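Side-chain contacts in cobalamin-binding protein (Desulfitobacterium hafniense, PDB 4JGI), which binds methylcobalamin and probably serves as the corrinoid-carrying, methyl-shuttling component of an O-demethylase system: residues 181-184 / 185-188; 168-171 / 172-175; 156-159 / 160-164; 50-54 / 55-59; 133-136 / 137-140. All coordinates share one frame; numbering follows the deposited sequence.

Contact 1. Residues 181-184 / 185-188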
loop_
_atom_site.group_PDB
_atom_site.type_symbol
_atom_site.label_atom_id
_atom_site.label_comp_id
_atom_site.label_asym_id
_atom_site.label_seq_id
_atom_site.Cartn_x
_atom_site.Cartn_y
_atom_site.Cartn_z
ATOM N N PRO A 181 -16.802 -2.678 0.723
ATOM C CA PRO A 181 -17.576 -3.207 1.856
ATOM C C PRO A 181 -16.743 -3.869 2.945
ATOM O O PRO A 181 -17.315 -4.471 3.864
ATOM C CB PRO A 181 -18.430 -4.250 1.172
ATOM C CG PRO A 181 -17.502 -4.817 0.155
ATOM C CD PRO A 181 -16.652 -3.693 -0.317
ATOM N N VAL A 182 -15.410 -3.773 2.884
ATOM C CA VAL A 182 -14.618 -4.605 3.784
ATOM C C VAL A 182 -14.668 -4.004 5.205
ATOM O O VAL A 182 -14.722 -2.796 5.413
ATOM C CB VAL A 182 -13.142 -4.817 3.328
ATOM C CG1 VAL A 182 -13.160 -5.542 1.961
ATOM C CG2 VAL A 182 -12.375 -3.498 3.403
ATOM N N ASN A 183 -14.639 -4.864 6.188
ATOM C CA ASN A 183 -14.629 -4.486 7.601
ATOM C C ASN A 183 -14.225 -5.713 8.346
ATOM O O ASN A 183 -13.863 -6.743 7.690
ATOM C CB ASN A 183 -16.011 -4.031 8.016
ATOM C CG ASN A 183 -17.116 -5.095 7.781
ATOM O OD1 ASN A 183 -16.895 -6.307 7.838
ATOM N ND2 ASN A 183 -18.333 -4.610 7.510
ATOM N N GLU A 184 -14.207 -5.617 9.682
ATOM C CA GLU A 184 -13.701 -6.761 10.504
ATOM C C GLU A 184 -14.508 -8.031 10.282
ATOM O O GLU A 184 -13.958 -9.136 10.288
ATOM C CB GLU A 184 -13.678 -6.420 11.985
ATOM C CG GLU A 184 -13.187 -7.558 12.913
ATOM C CD GLU A 184 -11.733 -7.980 12.665
ATOM O OE1 GLU A 184 -10.911 -7.160 12.194
ATOM O OE2 GLU A 184 -11.379 -9.144 12.956
ATOM N N ASN A 185 -15.825 -7.907 10.093
ATOM C CA ASN A 185 -16.650 -9.082 9.833
ATOM C C ASN A 185 -16.262 -9.831 8.537
ATOM O O ASN A 185 -16.156 -11.054 8.484
ATOM C CB ASN A 185 -18.130 -8.708 9.808
ATOM C CG ASN A 185 -19.007 -9.897 9.443
ATOM O OD1 ASN A 185 -19.194 -10.820 10.251
ATOM N ND2 ASN A 185 -19.534 -9.893 8.233
ATOM N N VAL A 186 -16.058 -9.066 7.474
ATOM C CA VAL A 186 -15.629 -9.651 6.184
ATOM C C VAL A 186 -14.179 -10.230 6.364
ATOM O O VAL A 186 -13.912 -11.333 5.899
ATOM C CB VAL A 186 -15.629 -8.594 5.070
ATOM C CG1 VAL A 186 -15.051 -9.150 3.786
ATOM C CG2 VAL A 186 -17.029 -8.026 4.876
ATOM N N CYS A 187 -13.322 -9.552 7.106
ATOM C CA CYS A 187 -11.958 -9.978 7.299
ATOM C C CYS A 187 -11.947 -11.366 7.987
ATOM O O CYS A 187 -11.278 -12.286 7.557
ATOM C CB CYS A 187 -11.195 -8.963 8.116
ATOM S SG CYS A 187 -9.471 -9.339 8.420
ATOM N N GLN A 188 -12.742 -11.474 9.049
ATOM C CA GLN A 188 -12.934 -12.776 9.705
ATOM C C GLN A 188 -13.514 -13.899 8.824
ATOM O O GLN A 188 -13.015 -15.028 8.850
ATOM C CB GLN A 188 -13.823 -12.588 10.902
ATOM C CG GLN A 188 -13.061 -11.818 11.964
ATOM C CD GLN A 188 -11.848 -12.581 12.485
ATOM O OE1 GLN A 188 -11.972 -13.759 12.823
ATOM N NE2 GLN A 188 -10.662 -11.923 12.546
HETATM O O HOH W 1 -20.507 -6.980 6.573
#

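Contact 2. Residues 168-171 / 172-175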
loop_
_atom_site.group_PDB
_atom_site.type_symbol
_atom_site.label_atom_id
_atom_site.label_comp_id
_atom_site.label_asym_id
_atom_site.label_seq_id
_atom_site.Cartn_x
_atom_site.Cartn_y
_atom_site.Cartn_z
ATOM N N GLY A 168 -0.120 -25.022 1.527
ATOM C CA GLY A 168 0.979 -24.820 2.499
ATOM C C GLY A 168 1.722 -23.495 2.414
ATOM O O GLY A 168 2.852 -23.354 2.847
ATOM N N LEU A 169 1.080 -22.542 1.770
ATOM C CA LEU A 169 1.650 -21.187 1.590
ATOM C C LEU A 169 1.163 -20.118 2.594
ATOM O O LEU A 169 1.849 -19.080 2.790
ATOM C CB LEU A 169 1.394 -20.693 0.167
ATOM C CG LEU A 169 1.884 -21.633 -0.937
ATOM C CD1 LEU A 169 1.243 -21.173 -2.245
ATOM C CD2 LEU A 169 3.402 -21.533 -1.019
ATOM N N ARG A 170 0.008 -20.351 3.196
ATOM C CA ARG A 170 -0.702 -19.321 3.979
ATOM C C ARG A 170 0.075 -18.832 5.178
ATOM O O ARG A 170 0.081 -17.673 5.550
ATOM C CB ARG A 170 -2.037 -19.852 4.470
ATOM C CG ARG A 170 -2.782 -18.935 5.487
ATOM C CD ARG A 170 -3.297 -17.831 4.693
ATOM N NE ARG A 170 -4.056 -16.951 5.664
ATOM C CZ ARG A 170 -3.530 -15.911 6.294
ATOM N NH1 ARG A 170 -2.273 -15.665 6.176
ATOM N NH2 ARG A 170 -4.298 -15.045 6.909
ATOM N N ASN A 171 0.737 -19.722 5.864
ATOM C CA ASN A 171 1.328 -19.345 7.150
ATOM C C ASN A 171 2.587 -18.560 6.984
ATOM O O ASN A 171 3.077 -18.031 7.939
ATOM C CB ASN A 171 1.638 -20.600 7.925
ATOM C CG ASN A 171 0.405 -21.317 8.380
ATOM O OD1 ASN A 171 -0.643 -20.720 8.618
ATOM N ND2 ASN A 171 0.518 -22.642 8.461
ATOM N N ASP A 172 3.160 -18.511 5.788
ATOM C CA ASP A 172 4.340 -17.732 5.565
ATOM C C ASP A 172 4.095 -16.398 4.829
ATOM O O ASP A 172 5.054 -15.776 4.325
ATOM C CB ASP A 172 5.383 -18.582 4.858
ATOM C CG ASP A 172 5.972 -19.679 5.789
ATOM O OD1 ASP A 172 6.478 -19.334 6.881
ATOM O OD2 ASP A 172 5.909 -20.883 5.432
ATOM N N LEU A 173 2.856 -15.961 4.794
ATOM C CA LEU A 173 2.575 -14.631 4.246
ATOM C C LEU A 173 1.451 -13.991 5.031
ATOM O O LEU A 173 0.765 -14.620 5.815
ATOM C CB LEU A 173 2.261 -14.698 2.773
ATOM C CG LEU A 173 1.188 -15.701 2.393
ATOM C CD1 LEU A 173 -0.188 -15.073 2.599
ATOM C CD2 LEU A 173 1.323 -16.031 0.922
ATOM N N LYS A 174 1.222 -12.701 4.783
ATOM C CA LYS A 174 0.147 -12.003 5.377
ATOM C C LYS A 174 -0.842 -11.664 4.249
ATOM O O LYS A 174 -0.407 -11.342 3.157
ATOM C CB LYS A 174 0.705 -10.712 5.956
ATOM C CG LYS A 174 1.632 -10.940 7.144
ATOM C CD LYS A 174 0.876 -11.447 8.329
ATOM C CE LYS A 174 1.833 -11.654 9.523
ATOM N NZ LYS A 174 0.977 -11.985 10.663
ATOM N N VAL A 175 -2.114 -11.681 4.556
ATOM C CA VAL A 175 -3.210 -11.368 3.631
ATOM C C VAL A 175 -3.915 -10.117 4.104
ATOM O O VAL A 175 -4.400 -10.051 5.219
ATOM C CB VAL A 175 -4.234 -12.471 3.503
ATOM C CG1 VAL A 175 -5.327 -12.095 2.532
ATOM C CG2 VAL A 175 -3.517 -13.758 3.005
HETATM O O HOH W 2 5.683 -22.313 3.067
HETATM O O HOH W 3 3.261 -21.371 4.869
HETATM O O HOH W 4 0.692 -15.639 8.361
#

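Contact 3. Residues 156-159 / 160-164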
loop_
_atom_site.group_PDB
_atom_site.type_symbol
_atom_site.label_atom_id
_atom_site.label_comp_id
_atom_site.label_asym_id
_atom_site.label_seq_id
_atom_site.Cartn_x
_atom_site.Cartn_y
_atom_site.Cartn_z
ATOM N N SER A 156 -14.713 -15.139 -3.408
ATOM C CA SER A 156 -13.470 -15.488 -4.045
ATOM C C SER A 156 -12.270 -15.151 -3.132
ATOM O O SER A 156 -11.248 -15.809 -3.203
ATOM C CB SER A 156 -13.254 -14.758 -5.382
ATOM O OG SER A 156 -14.237 -15.053 -6.313
ATOM N N MET A 157 -12.367 -14.094 -2.343
ATOM C CA MET A 157 -11.320 -13.799 -1.345
ATOM C C MET A 157 -11.144 -14.987 -0.386
ATOM O O MET A 157 -10.008 -15.402 -0.105
ATOM C CB MET A 157 -11.543 -12.545 -0.541
ATOM C CG MET A 157 -11.540 -11.244 -1.278
ATOM S SD MET A 157 -11.932 -9.885 -0.165
ATOM C CE MET A 157 -11.793 -8.439 -1.221
ATOM N N ARG A 158 -12.263 -15.484 0.127
ATOM C CA ARG A 158 -12.228 -16.637 1.036
ATOM C C ARG A 158 -11.675 -17.849 0.325
ATOM O O ARG A 158 -10.814 -18.552 0.908
ATOM C CB ARG A 158 -13.632 -16.910 1.540
ATOM C CG ARG A 158 -13.657 -18.101 2.509
ATOM C CD ARG A 158 -15.015 -18.376 3.134
ATOM N NE ARG A 158 -16.076 -18.267 2.171
ATOM C CZ ARG A 158 -16.298 -19.087 1.151
ATOM N NH1 ARG A 158 -15.560 -20.195 0.963
ATOM N NH2 ARG A 158 -17.303 -18.802 0.320
ATOM N N GLU A 159 -12.103 -18.089 -0.897
ATOM C CA GLU A 159 -11.531 -19.165 -1.653
ATOM C C GLU A 159 -10.032 -19.092 -1.919
ATOM O O GLU A 159 -9.289 -20.101 -1.914
ATOM C CB GLU A 159 -12.251 -19.299 -2.983
ATOM C CG GLU A 159 -13.719 -19.667 -2.793
ATOM C CD GLU A 159 -14.548 -19.462 -4.056
ATOM O OE1 GLU A 159 -14.007 -18.911 -5.067
ATOM O OE2 GLU A 159 -15.740 -19.873 -4.048
ATOM N N THR A 160 -9.537 -17.861 -2.141
ATOM C CA THR A 160 -8.099 -17.640 -2.341
ATOM C C THR A 160 -7.306 -17.985 -1.049
ATOM O O THR A 160 -6.288 -18.700 -1.104
ATOM C CB THR A 160 -7.823 -16.187 -2.700
ATOM O OG1 THR A 160 -8.535 -15.861 -3.893
ATOM C CG2 THR A 160 -6.367 -15.929 -2.927
ATOM N N VAL A 161 -7.797 -17.545 0.084
ATOM C CA VAL A 161 -7.136 -17.873 1.383
ATOM C C VAL A 161 -7.158 -19.372 1.625
ATOM O O VAL A 161 -6.133 -19.929 1.997
ATOM C CB VAL A 161 -7.789 -17.116 2.539
ATOM C CG1 VAL A 161 -7.252 -17.598 3.885
ATOM C CG2 VAL A 161 -7.515 -15.630 2.331
ATOM N N ASP A 162 -8.278 -19.976 1.315
ATOM C CA ASP A 162 -8.441 -21.435 1.541
ATOM C C ASP A 162 -7.448 -22.191 0.628
ATOM O O ASP A 162 -6.805 -23.206 1.013
ATOM C CB ASP A 162 -9.819 -21.892 1.261
ATOM C CG ASP A 162 -10.791 -21.473 2.353
ATOM O OD1 ASP A 162 -10.313 -21.036 3.430
ATOM O OD2 ASP A 162 -12.058 -21.642 2.167
ATOM N N ALA A 163 -7.307 -21.748 -0.616
ATOM C CA ALA A 163 -6.332 -22.334 -1.538
ATOM C C ALA A 163 -4.885 -22.171 -1.092
ATOM O O ALA A 163 -4.088 -23.035 -1.229
ATOM C CB ALA A 163 -6.502 -21.787 -2.914
ATOM N N LEU A 164 -4.554 -21.027 -0.518
ATOM C CA LEU A 164 -3.212 -20.808 0.021
ATOM C C LEU A 164 -2.966 -21.740 1.195
ATOM O O LEU A 164 -1.818 -22.229 1.360
ATOM C CB LEU A 164 -3.014 -19.350 0.416
ATOM C CG LEU A 164 -3.046 -18.372 -0.796
ATOM C CD1 LEU A 164 -3.123 -16.957 -0.196
ATOM C CD2 LEU A 164 -1.816 -18.548 -1.655
#

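Contact 4. Residues 50-54 / 55-59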
loop_
_atom_site.group_PDB
_atom_site.type_symbol
_atom_site.label_atom_id
_atom_site.label_comp_id
_atom_site.label_asym_id
_atom_site.label_seq_id
_atom_site.Cartn_x
_atom_site.Cartn_y
_atom_site.Cartn_z
ATOM N N GLY A 50 -4.054 9.448 5.419
ATOM C CA GLY A 50 -5.133 8.536 5.663
ATOM C C GLY A 50 -6.039 8.899 6.815
ATOM O O GLY A 50 -7.251 8.751 6.693
ATOM N N GLU A 51 -5.445 9.398 7.895
ATOM C CA GLU A 51 -6.241 9.813 9.051
ATOM C C GLU A 51 -7.209 10.974 8.653
ATOM O O GLU A 51 -8.368 11.018 9.016
ATOM C CB GLU A 51 -5.305 10.295 10.168
ATOM C CG GLU A 51 -4.589 9.132 10.841
ATOM C CD GLU A 51 -3.420 9.515 11.750
ATOM O OE1 GLU A 51 -3.161 10.720 12.010
ATOM O OE2 GLU A 51 -2.750 8.582 12.231
ATOM N N ARG A 52 -6.702 11.894 7.840
ATOM C CA ARG A 52 -7.459 13.032 7.326
ATOM C C ARG A 52 -8.552 12.708 6.317
ATOM O O ARG A 52 -9.582 13.390 6.219
ATOM C CB ARG A 52 -6.498 14.131 6.850
ATOM C CG ARG A 52 -5.586 14.646 7.942
ATOM C CD ARG A 52 -4.559 15.603 7.474
ATOM N NE ARG A 52 -5.101 16.914 7.141
ATOM C CZ ARG A 52 -4.280 17.956 6.858
ATOM N NH1 ARG A 52 -2.946 17.796 6.885
ATOM N NH2 ARG A 52 -4.764 19.140 6.549
ATOM N N PHE A 53 -8.359 11.633 5.573
ATOM C CA PHE A 53 -9.411 11.063 4.773
ATOM C C PHE A 53 -10.498 10.420 5.677
ATOM O O PHE A 53 -11.682 10.618 5.403
ATOM C CB PHE A 53 -8.801 10.034 3.822
ATOM C CG PHE A 53 -9.817 9.317 2.995
ATOM C CD1 PHE A 53 -10.297 9.896 1.855
ATOM C CD2 PHE A 53 -10.368 8.099 3.399
ATOM C CE1 PHE A 53 -11.278 9.276 1.087
ATOM C CE2 PHE A 53 -11.323 7.457 2.661
ATOM C CZ PHE A 53 -11.795 8.049 1.515
ATOM N N ASP A 54 -10.070 9.668 6.657
ATOM C CA ASP A 54 -11.012 8.937 7.503
ATOM C C ASP A 54 -11.873 9.893 8.311
ATOM O O ASP A 54 -13.004 9.583 8.560
ATOM C CB ASP A 54 -10.333 7.938 8.453
ATOM C CG ASP A 54 -9.935 6.630 7.728
ATOM O OD1 ASP A 54 -10.394 6.364 6.555
ATOM O OD2 ASP A 54 -9.147 5.886 8.330
ATOM N N SER A 55 -11.364 11.091 8.599
ATOM C CA SER A 55 -12.119 12.129 9.328
ATOM C C SER A 55 -13.115 12.840 8.462
ATOM O O SER A 55 -13.998 13.522 8.978
ATOM C CB SER A 55 -11.133 13.120 9.917
ATOM O OG SER A 55 -10.678 14.078 8.894
ATOM N N GLY A 56 -12.980 12.700 7.124
ATOM C CA GLY A 56 -13.816 13.349 6.153
ATOM C C GLY A 56 -13.258 14.683 5.608
ATOM O O GLY A 56 -13.893 15.284 4.799
ATOM N N GLU A 57 -12.063 15.104 6.029
ATOM C CA GLU A 57 -11.426 16.322 5.536
ATOM C C GLU A 57 -10.930 16.157 4.098
ATOM O O GLU A 57 -11.129 17.028 3.234
ATOM C CB GLU A 57 -10.271 16.719 6.448
ATOM C CG GLU A 57 -9.608 17.999 6.113
ATOM C CD GLU A 57 -8.264 18.274 6.819
ATOM O OE1 GLU A 57 -7.795 17.500 7.725
ATOM O OE2 GLU A 57 -7.635 19.282 6.355
ATOM N N TYR A 58 -10.308 15.010 3.865
ATOM C CA TYR A 58 -9.793 14.721 2.561
ATOM C C TYR A 58 -10.748 13.757 1.808
ATOM O O TYR A 58 -11.582 13.097 2.410
ATOM C CB TYR A 58 -8.431 14.068 2.684
ATOM C CG TYR A 58 -7.251 14.965 2.952
ATOM C CD1 TYR A 58 -7.361 16.354 2.950
ATOM C CD2 TYR A 58 -6.029 14.429 3.202
ATOM C CE1 TYR A 58 -6.256 17.164 3.202
ATOM C CE2 TYR A 58 -4.911 15.206 3.439
ATOM C CZ TYR A 58 -5.020 16.573 3.469
ATOM O OH TYR A 58 -3.872 17.383 3.630
ATOM N N PHE A 59 -10.591 13.761 0.487
ATOM C CA PHE A 59 -11.462 13.013 -0.473
ATOM C C PHE A 59 -10.617 12.024 -1.256
ATOM O O PHE A 59 -9.377 11.968 -1.094
ATOM C CB PHE A 59 -12.155 14.006 -1.420
ATOM C CG PHE A 59 -12.898 15.054 -0.667
ATOM C CD1 PHE A 59 -13.936 14.667 0.150
ATOM C CD2 PHE A 59 -12.413 16.346 -0.621
ATOM C CE1 PHE A 59 -14.603 15.587 0.912
ATOM C CE2 PHE A 59 -13.101 17.299 0.105
ATOM C CZ PHE A 59 -14.164 16.883 0.902
#

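Contact 5. Residues 133-136 / 137-140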
loop_
_atom_site.group_PDB
_atom_site.type_symbol
_atom_site.label_atom_id
_atom_site.label_comp_id
_atom_site.label_asym_id
_atom_site.label_seq_id
_atom_site.Cartn_x
_atom_site.Cartn_y
_atom_site.Cartn_z
ATOM N N VAL A 133 -2.835 -17.923 -6.752
ATOM C CA VAL A 133 -2.010 -18.908 -6.073
ATOM C C VAL A 133 -0.742 -19.257 -6.847
ATOM O O VAL A 133 0.387 -19.322 -6.263
ATOM C CB VAL A 133 -2.828 -20.159 -5.737
ATOM C CG1 VAL A 133 -1.910 -21.294 -5.204
ATOM C CG2 VAL A 133 -3.925 -19.839 -4.821
ATOM N N ASP A 134 -0.826 -19.417 -8.170
ATOM C CA ASP A 134 0.366 -19.639 -8.978
ATOM C C ASP A 134 1.398 -18.520 -8.895
ATOM O O ASP A 134 2.622 -18.746 -8.769
ATOM C CB ASP A 134 -0.003 -20.021 -10.417
ATOM C CG ASP A 134 -0.639 -21.493 -10.492
ATOM O OD1 ASP A 134 -0.613 -22.275 -9.489
ATOM O OD2 ASP A 134 -1.215 -21.881 -11.522
ATOM N N LYS A 135 0.928 -17.268 -8.816
ATOM C CA LYS A 135 1.828 -16.175 -8.699
ATOM C C LYS A 135 2.551 -16.155 -7.323
ATOM O O LYS A 135 3.681 -15.839 -7.225
ATOM C CB LYS A 135 1.100 -14.841 -8.905
ATOM C CG LYS A 135 2.059 -13.666 -9.101
ATOM C CD LYS A 135 2.848 -13.765 -10.432
ATOM C CE LYS A 135 3.575 -12.509 -10.766
ATOM N NZ LYS A 135 4.166 -12.741 -12.136
ATOM N N VAL A 136 1.836 -16.542 -6.282
ATOM C CA VAL A 136 2.420 -16.623 -4.933
ATOM C C VAL A 136 3.493 -17.707 -4.922
ATOM O O VAL A 136 4.583 -17.477 -4.399
ATOM C CB VAL A 136 1.336 -16.903 -3.906
ATOM C CG1 VAL A 136 1.926 -17.268 -2.554
ATOM C CG2 VAL A 136 0.359 -15.776 -3.755
ATOM N N LYS A 137 3.226 -18.846 -5.559
ATOM C CA LYS A 137 4.282 -19.854 -5.670
ATOM C C LYS A 137 5.524 -19.372 -6.400
ATOM O O LYS A 137 6.644 -19.751 -6.063
ATOM C CB LYS A 137 3.773 -21.125 -6.397
ATOM C CG LYS A 137 2.706 -21.879 -5.673
ATOM C CD LYS A 137 2.185 -23.013 -6.524
ATOM C CE LYS A 137 1.161 -23.789 -5.718
ATOM N NZ LYS A 137 0.820 -25.118 -6.262
ATOM N N GLU A 138 5.314 -18.593 -7.486
ATOM C CA GLU A 138 6.366 -18.055 -8.282
ATOM C C GLU A 138 7.252 -17.063 -7.591
ATOM O O GLU A 138 8.498 -17.115 -7.734
ATOM C CB GLU A 138 5.775 -17.476 -9.571
ATOM C CG GLU A 138 6.814 -16.938 -10.543
ATOM C CD GLU A 138 6.217 -16.223 -11.774
ATOM O OE1 GLU A 138 4.978 -16.257 -11.980
ATOM O OE2 GLU A 138 6.992 -15.663 -12.622
ATOM N N VAL A 139 6.676 -16.091 -6.880
ATOM C CA VAL A 139 7.453 -14.969 -6.392
ATOM C C VAL A 139 7.644 -14.922 -4.864
ATOM O O VAL A 139 8.423 -14.147 -4.337
ATOM C CB VAL A 139 6.938 -13.633 -6.950
ATOM C CG1 VAL A 139 6.613 -13.742 -8.434
ATOM C CG2 VAL A 139 5.671 -13.186 -6.272
ATOM N N ASN A 140 6.964 -15.802 -4.139
ATOM C CA ASN A 140 7.079 -15.866 -2.688
ATOM C C ASN A 140 6.964 -14.498 -1.983
ATOM O O ASN A 140 7.871 -14.029 -1.276
ATOM C CB ASN A 140 8.330 -16.649 -2.234
ATOM C CG ASN A 140 8.021 -18.163 -2.065
ATOM O OD1 ASN A 140 7.081 -18.661 -1.331
ATOM N ND2 ASN A 140 8.780 -18.886 -2.730
#

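Contact 1. Residues 181-184 / 185-188
Asn183 stands at the N-cap of helix 184-190: its extended backbone ends the loop 181-183, and helical torsions begin at Glu184. The first turn closes through two backbone bonds, Cys187 N to Asn183 O and Gln188 N to Glu184 O, each 2.9 Å long. The cap proper is a side-chain bond, in which Val186 N donates to Asn183 OD1 at 2.9 Å, met nearly along the C=O axis with a nearly straight N-H (166°). The amide gets there because its CG sits between the backbone N and the carbonyl carbon (chi1 57°), which turns OD1 back over the opening turn. Val186 CG2 lies 3.4 Å from the same Asn183 OD1, beside the cap. With an alanine here, the amide of Val186 would probably lose its side-chain acceptor and the first turn be less firmly fixed. Further along, Glu184 bends at chi2 and brings OE2 to Gln188 NE2 at 2.9 Å, a less straight bond between carboxylate and amide planes turned 26° apart. Beside the cap the contact is apolar: Val182 CG1 and Val186 CG1 are 4.5 Å apart, and both valines also rest on Ile177 of strand 174-178. The side chain of Val182 comes to about 5 Å from the bound methylcobalamin, and Pro181 lies near Gly179, a cobalamin-binding residue. This is a classic Asn N-cap, starting the helix that follows a strand of the Rossmann-like B12-binding domain beside its cofactor pocket.

Contact 2. Residues 168-171 / 172-175
Arg170 reaches from a short 3-10 turn across Leu173 to Val175, in the loop that leads from helix 151-166 into strand 174-178 of the Rossmann-like B12-binding domain. Its CB points away from residues 172-175, and CG lies anti to the backbone N (chi1 171°). A bend at chi2 (74°) then swings the chain round, so that the outer part runs back over the strand start. NE passes 4.2 Å from Val175 CG2, and CZ comes to 3.9 Å from the same methyl, which sits over the centre of one guanidinium face; the two side chains cross at about a right angle. At the edge, near the guanidinium plane, NH1 lies 3.2 Å from Leu173 O. NH2 is committed further out, to the backbone O of Gly191 and, in a salt bridge, to the carboxylate of Asp193, which also accepts from Val175 N. These partners probably hold the guanidinium flat against the valine. The turn itself is lightly bonded, since Asp172 N to Leu169 O and Leu173 N to Arg170 O are both weak. Leu173 packs its branch over that turn, with CG 3.5 Å from Leu169 O. On the solvent side, two waters lie between Asp172 and the Schellman glycine Gly168. Each is 2.8 Å from Asp172 OD2 and close enough to Gly168 O to bridge the two oxygens.

Contact 3. Residues 156-159 / 160-164
The guanidinium of Arg158 has the carboxylate of Asp162 at its edge, one helical turn on, with OD2 near the guanidinium plane; the two planes are turned 48° apart. The pairing is loose: NH1 to OD2 is a long salt bridge of 4.0 Å, and Arg158 CG lies almost equally near that oxygen. Both residues sit on helix 151-166, the crossover helix of the beta-alpha-beta unit joining strands 143-147 and 174-178 in the Rossmann-like fold. Arg158 NH2 also has a weak, long ion pair with Asp155, which leaves the arginine between two acids. Around the helix the chemistry changes. Thr160, Val161 and Ala163 face other elements: Thr160 meets Val129, Ile132 and Leu146, Val161 meets Val190, and Ala163 lies against helix 129-139. The buried hydroxyl of Thr160 is satisfied within the helix. With OG1 beside the backbone N (chi1 -59°), it turns back to the preceding turn, where Ser156 O accepts two bonds. Thr160 N donates at 2.9 Å from one face of that carbonyl plane, and Thr160 OG1 donates at 2.8 Å from the opposite face.

Contact 4. Residues 50-54 / 55-59
Arg52 grips Glu57 side-on with two nitrogens, NE to OE1 at 2.8 Å and NH2 to OE2 at 2.9 Å. The second bond is nearly straight (171°) and reaches OE2 on its syn side, whereas NE meets OE1 from above the carboxylate plane; the two flat groups are turned 37° apart. Tyr58 lies across the same arginine: its OH sits over the centre of one guanidinium face, 3.3 Å from Arg52 CZ. Arg52 CB makes a CH-pi contact with the face of the Tyr58 ring, 4.0 Å from the centroid. The bend of the arginine at chi3 (73°) lets it serve both partners. A second shell fixes these groups: Arg52 NH1 reaches Asp13 in a salt bridge and Ser12 OG, while Tyr58 OH is hydrogen-bonded to Ser12 O, tying in the end of helix 4-12. Backbone bonds bring the loop round, with Tyr58 N donating to Arg52 O at 2.9 Å and Gly56 N to Phe53 O at 3.0 Å. Phe53 CD1 lies 3.5 Å from Tyr58 O, and its side chain touches Ile60 and Leu63 of helix 60-77. The side chain of Phe53 is about 5 Å from the bound methylcobalamin. The positive phi of Gly56 and the bonds into the last turn make a Schellman motif, which ends helix 32-54 and turns the chain toward helix 60-77 within the N-terminal helical B12-binding domain.

Contact 5. Residues 133-136 / 137-140
Val136 O accepts from Asn140 N at 2.9 Å, the shortest backbone bond here, in the last turn of helix 129-139 of the Rossmann-like B12-binding domain. Asn140 then leaves the helix with positive phi (48°). Ahead of it, Lys137 N to Val133 O, Glu138 N to Asp134 O and Val139 N to Lys135 O continue the i to i+4 ladder. Side chains one turn apart pair along it. Lys135 runs with CG anti to the backbone N and then bends at chi2 (67°), which carries its aliphatic part past both Glu138 and Val139. Its CE packs on Val139 CG1 at 4.0 Å, and CD lies 3.6 Å from Glu138 OE1. NZ and the same oxygen form a long salt bridge of 3.6 Å, the two chains crossing obliquely. The lysine also rests on Val93 and Phe121, so it lies against strands 91-96 and 119-122 while NZ keeps a long, probably weak pairing with the acid. A serine in its place would probably leave Glu138 without its charged mate and open a gap beside Val139. Lys137 takes a different course, extended alongside Asp134, with NZ 4.5 Å from Asp134 OD1, beyond a salt bridge; its firmer partner is Glu167, with which NZ forms a salt bridge. On the way, Lys137 CE lies 4.0 Å from CG1 of the buried Val133.

Contacts 2, 3 and 5 form one packed corner of the Rossmann-like domain. Leu169 and Leu173 of contact 2 meet Val136 of contact 5, Ala163 and Leu164 of contact 3 meet Val133, and Val161 lies against Arg170 and Val175. Contacts 3 and 5 lie along helices, contact 5 at the C-terminal end of its helix, with one side apolar and a long salt bridge on the outer side, whereas contact 2 is a turn with a buried arginine. Contact 1 follows contact 2 beyond strand 174-178. Contact 4 is a surface contact in the helical domain, and its salt bridge is short and two-pronged. Contacts 1 and 4 each bring one side chain to about 5 Å from the cobalamin.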